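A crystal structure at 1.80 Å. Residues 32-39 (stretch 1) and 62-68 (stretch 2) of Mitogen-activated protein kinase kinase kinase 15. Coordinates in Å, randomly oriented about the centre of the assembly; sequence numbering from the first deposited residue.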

# COMPACT_ATOMS: atom_id res chain seq x y z
N SER A 32 3.37 2.39 -7.28
CA SER A 32 4.42 1.44 -7.70
C SER A 32 5.25 0.89 -6.55
O SER A 32 5.56 -0.33 -6.45
CB SER A 32 5.33 2.09 -8.74
OG SER A 32 6.22 1.13 -9.18
N ASP A 33 5.66 1.79 -5.64
CA ASP A 33 6.42 1.39 -4.47
C ASP A 33 5.64 0.35 -3.65
O ASP A 33 6.27 -0.60 -3.10
CB ASP A 33 6.82 2.58 -3.54
CG ASP A 33 7.68 3.63 -4.18
OD1 ASP A 33 8.55 3.32 -5.02
OD2 ASP A 33 7.56 4.83 -3.75
N ILE A 34 4.33 0.60 -3.42
CA ILE A 34 3.50 -0.23 -2.56
C ILE A 34 3.35 -1.61 -3.21
O ILE A 34 3.59 -2.59 -2.58
CB ILE A 34 2.13 0.38 -2.25
CG1 ILE A 34 2.26 1.73 -1.45
CG2 ILE A 34 1.29 -0.51 -1.44
CD1 ILE A 34 3.14 1.65 -0.26
N LEU A 35 3.04 -1.61 -4.51
CA LEU A 35 2.83 -2.91 -5.23
C LEU A 35 4.10 -3.75 -5.35
O LEU A 35 4.04 -4.98 -5.31
CB LEU A 35 2.26 -2.62 -6.59
CG LEU A 35 0.85 -2.01 -6.61
CD1 LEU A 35 0.54 -1.63 -8.06
CD2 LEU A 35 -0.21 -2.84 -5.93
N ASN A 36 5.23 -3.10 -5.59
CA ASN A 36 6.49 -3.76 -5.99
C ASN A 36 7.65 -3.81 -4.95
O ASN A 36 8.41 -4.74 -4.91
CB ASN A 36 6.99 -3.13 -7.28
CG ASN A 36 5.99 -3.31 -8.40
OD1 ASN A 36 5.75 -4.44 -8.80
ND2 ASN A 36 5.32 -2.24 -8.83
N GLU A 37 7.77 -2.77 -4.11
CA GLU A 37 8.99 -2.55 -3.32
C GLU A 37 8.85 -2.71 -1.84
O GLU A 37 9.76 -3.18 -1.20
CB GLU A 37 9.52 -1.11 -3.55
CG GLU A 37 9.62 -0.68 -5.00
CD GLU A 37 10.79 -1.33 -5.68
OE1 GLU A 37 11.90 -1.16 -5.17
OE2 GLU A 37 10.63 -1.94 -6.74
N ILE A 38 7.73 -2.28 -1.26
CA ILE A 38 7.62 -2.31 0.20
C ILE A 38 7.61 -3.70 0.79
O ILE A 38 7.27 -4.71 0.13
CB ILE A 38 6.41 -1.55 0.75
CG1 ILE A 38 5.13 -2.22 0.28
CG2 ILE A 38 6.59 -0.07 0.40
CD1 ILE A 38 3.91 -1.91 1.03
N THR A 39 8.07 -3.75 2.04
CA THR A 39 8.04 -4.96 2.82
C THR A 39 7.03 -4.76 3.90
O THR A 39 6.62 -3.63 4.22
CB THR A 39 9.39 -5.28 3.43
OG1 THR A 39 9.72 -4.28 4.44
CG2 THR A 39 10.45 -5.37 2.33
N GLN A 62 -0.96 -10.79 -3.49
CA GLN A 62 -1.68 -11.37 -4.65
C GLN A 62 -1.22 -10.79 -5.98
O GLN A 62 -1.08 -11.53 -7.00
CB GLN A 62 -3.17 -11.13 -4.53
CG GLN A 62 -3.82 -11.85 -3.37
CD GLN A 62 -5.30 -11.53 -3.30
OE1 GLN A 62 -6.03 -11.71 -4.29
NE2 GLN A 62 -5.75 -11.07 -2.13
N TYR A 63 -0.96 -9.47 -6.00
CA TYR A 63 -0.44 -8.80 -7.18
C TYR A 63 0.93 -9.39 -7.52
O TYR A 63 1.15 -9.77 -8.68
CB TYR A 63 -0.33 -7.27 -7.02
CG TYR A 63 0.36 -6.63 -8.15
CD1 TYR A 63 -0.27 -6.55 -9.45
CD2 TYR A 63 1.67 -6.23 -8.04
CE1 TYR A 63 0.42 -6.02 -10.50
CE2 TYR A 63 2.34 -5.63 -9.08
CZ TYR A 63 1.71 -5.55 -10.31
OH TYR A 63 2.33 -4.98 -11.41
N ARG A 64 1.79 -9.52 -6.51
CA ARG A 64 3.15 -10.00 -6.74
C ARG A 64 3.19 -11.47 -7.18
O ARG A 64 3.99 -11.89 -8.07
CB ARG A 64 4.06 -9.79 -5.53
CG ARG A 64 4.21 -8.30 -5.16
CD ARG A 64 5.13 -8.15 -4.00
NE ARG A 64 5.24 -6.72 -3.63
CZ ARG A 64 5.93 -6.24 -2.60
NH1 ARG A 64 6.57 -7.02 -1.76
NH2 ARG A 64 5.92 -4.91 -2.37
N ARG A 65 2.31 -12.26 -6.57
CA ARG A 65 2.19 -13.70 -6.97
C ARG A 65 1.71 -13.85 -8.39
O ARG A 65 2.21 -14.72 -9.13
CB ARG A 65 1.32 -14.47 -6.01
CG ARG A 65 2.05 -14.77 -4.68
CD ARG A 65 1.35 -15.81 -3.79
NE ARG A 65 0.67 -15.11 -2.70
CZ ARG A 65 -0.63 -14.79 -2.68
NH1 ARG A 65 -1.47 -15.24 -3.62
NH2 ARG A 65 -1.10 -14.10 -1.64
N ALA A 66 0.73 -13.04 -8.79
CA ALA A 66 0.20 -13.07 -10.14
C ALA A 66 1.26 -12.67 -11.15
O ALA A 66 1.36 -13.33 -12.22
CB ALA A 66 -1.01 -12.17 -10.26
N GLN A 67 1.97 -11.56 -10.86
CA GLN A 67 3.08 -11.17 -11.73
C GLN A 67 4.14 -12.25 -11.88
O GLN A 67 4.52 -12.61 -12.98
CB GLN A 67 3.70 -9.86 -11.23
CG GLN A 67 4.88 -9.40 -12.03
CD GLN A 67 5.44 -8.12 -11.46
OE1 GLN A 67 5.30 -7.09 -12.08
NE2 GLN A 67 6.02 -8.17 -10.26
N GLU A 68 4.56 -12.85 -10.78
CA GLU A 68 5.61 -13.85 -10.80
C GLU A 68 5.08 -15.11 -11.46
O GLU A 68 5.81 -15.78 -12.23
CB GLU A 68 6.13 -14.17 -9.37
CG GLU A 68 7.27 -15.19 -9.32
CD GLU A 68 7.39 -15.98 -8.01
OE1 GLU A 68 6.53 -15.86 -7.10
OE2 GLU A 68 8.36 -16.77 -7.91
O HOH W 1 7.46 -6.77 -8.50

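The contact is organised around one long side chain. R64 leaves its helix with the CA-to-CB bond pointing sideways, and a chi1 of m followed by t at chi2, chi3 and chi4 extends it fully, so that its end arrives where the helix 32-37 is running out. Helices leave carbonyls unpaired near their C-terminal ends, and a guanidinium, with donors fanned around a flat group, is well made to collect them. R64 NE donates to L35 O at 2.7 Å and nearly straight, at 173°; the I38 O atom sits between the two terminal nitrogens, 2.8 Å from R64 NH2 and 3.1 Å from R64 NH1, and accepts from both. A weak hydrogen bond, 3.3 Å long, runs from R64 NH2 to I34 O. The oxygens of L35 and I38 lie near the guanidinium plane, where its N-H bonds point, while N36 O lies over one face.

The backbone of stretch 1 helps to shape this site. I38 N bonds to D33 O at 2.9 Å, a wider pi-type turn, and E37 N reaches the same D33 O at 2.8 Å. I38 then turns to an extended phi/psi of -66/153, with its carbonyl directed at the arginine. Every acceptor R64 uses is a backbone oxygen, so the recognition reads chain path rather than side-chain chemistry.

Y63, one residue earlier, points toward stretch 1. Its t chi1 sends the ring alongside L35, where L35 CB and Y63 CE2 meet at 3.9 Å. L35 O and N36 OD1 approach the ring at its edge, the latter 3.6 Å from Y63 CE2. L35, in the common m,t rotamer, loses substantial surface here, though its CB points only sideways.

N36 starts away from the partner helix, but its amide comes back nearer. With chi1 m, N36 ND2 donates to S32 O at 3.1 Å, the same carbonyl that takes N36 N at 2.9 Å; this helps fix the amide and leaves OD1 free for the interface. There a water donates to N36 OD1 at 2.9 Å and accepts from Q67 NE2 at 2.7 Å, linking two side chains whose direct separation, N36 OD1 to Q67 NE2, is 4.0 Å. Q67, one turn after Y63 and exposed, has its CA-to-CB bond toward stretch 1 and shares the t chi1, with chi2 also t.

With the helix axes no closer than 9.6 Å and crossing at -61°, only 300 Å² is buried: long side chains span the gap.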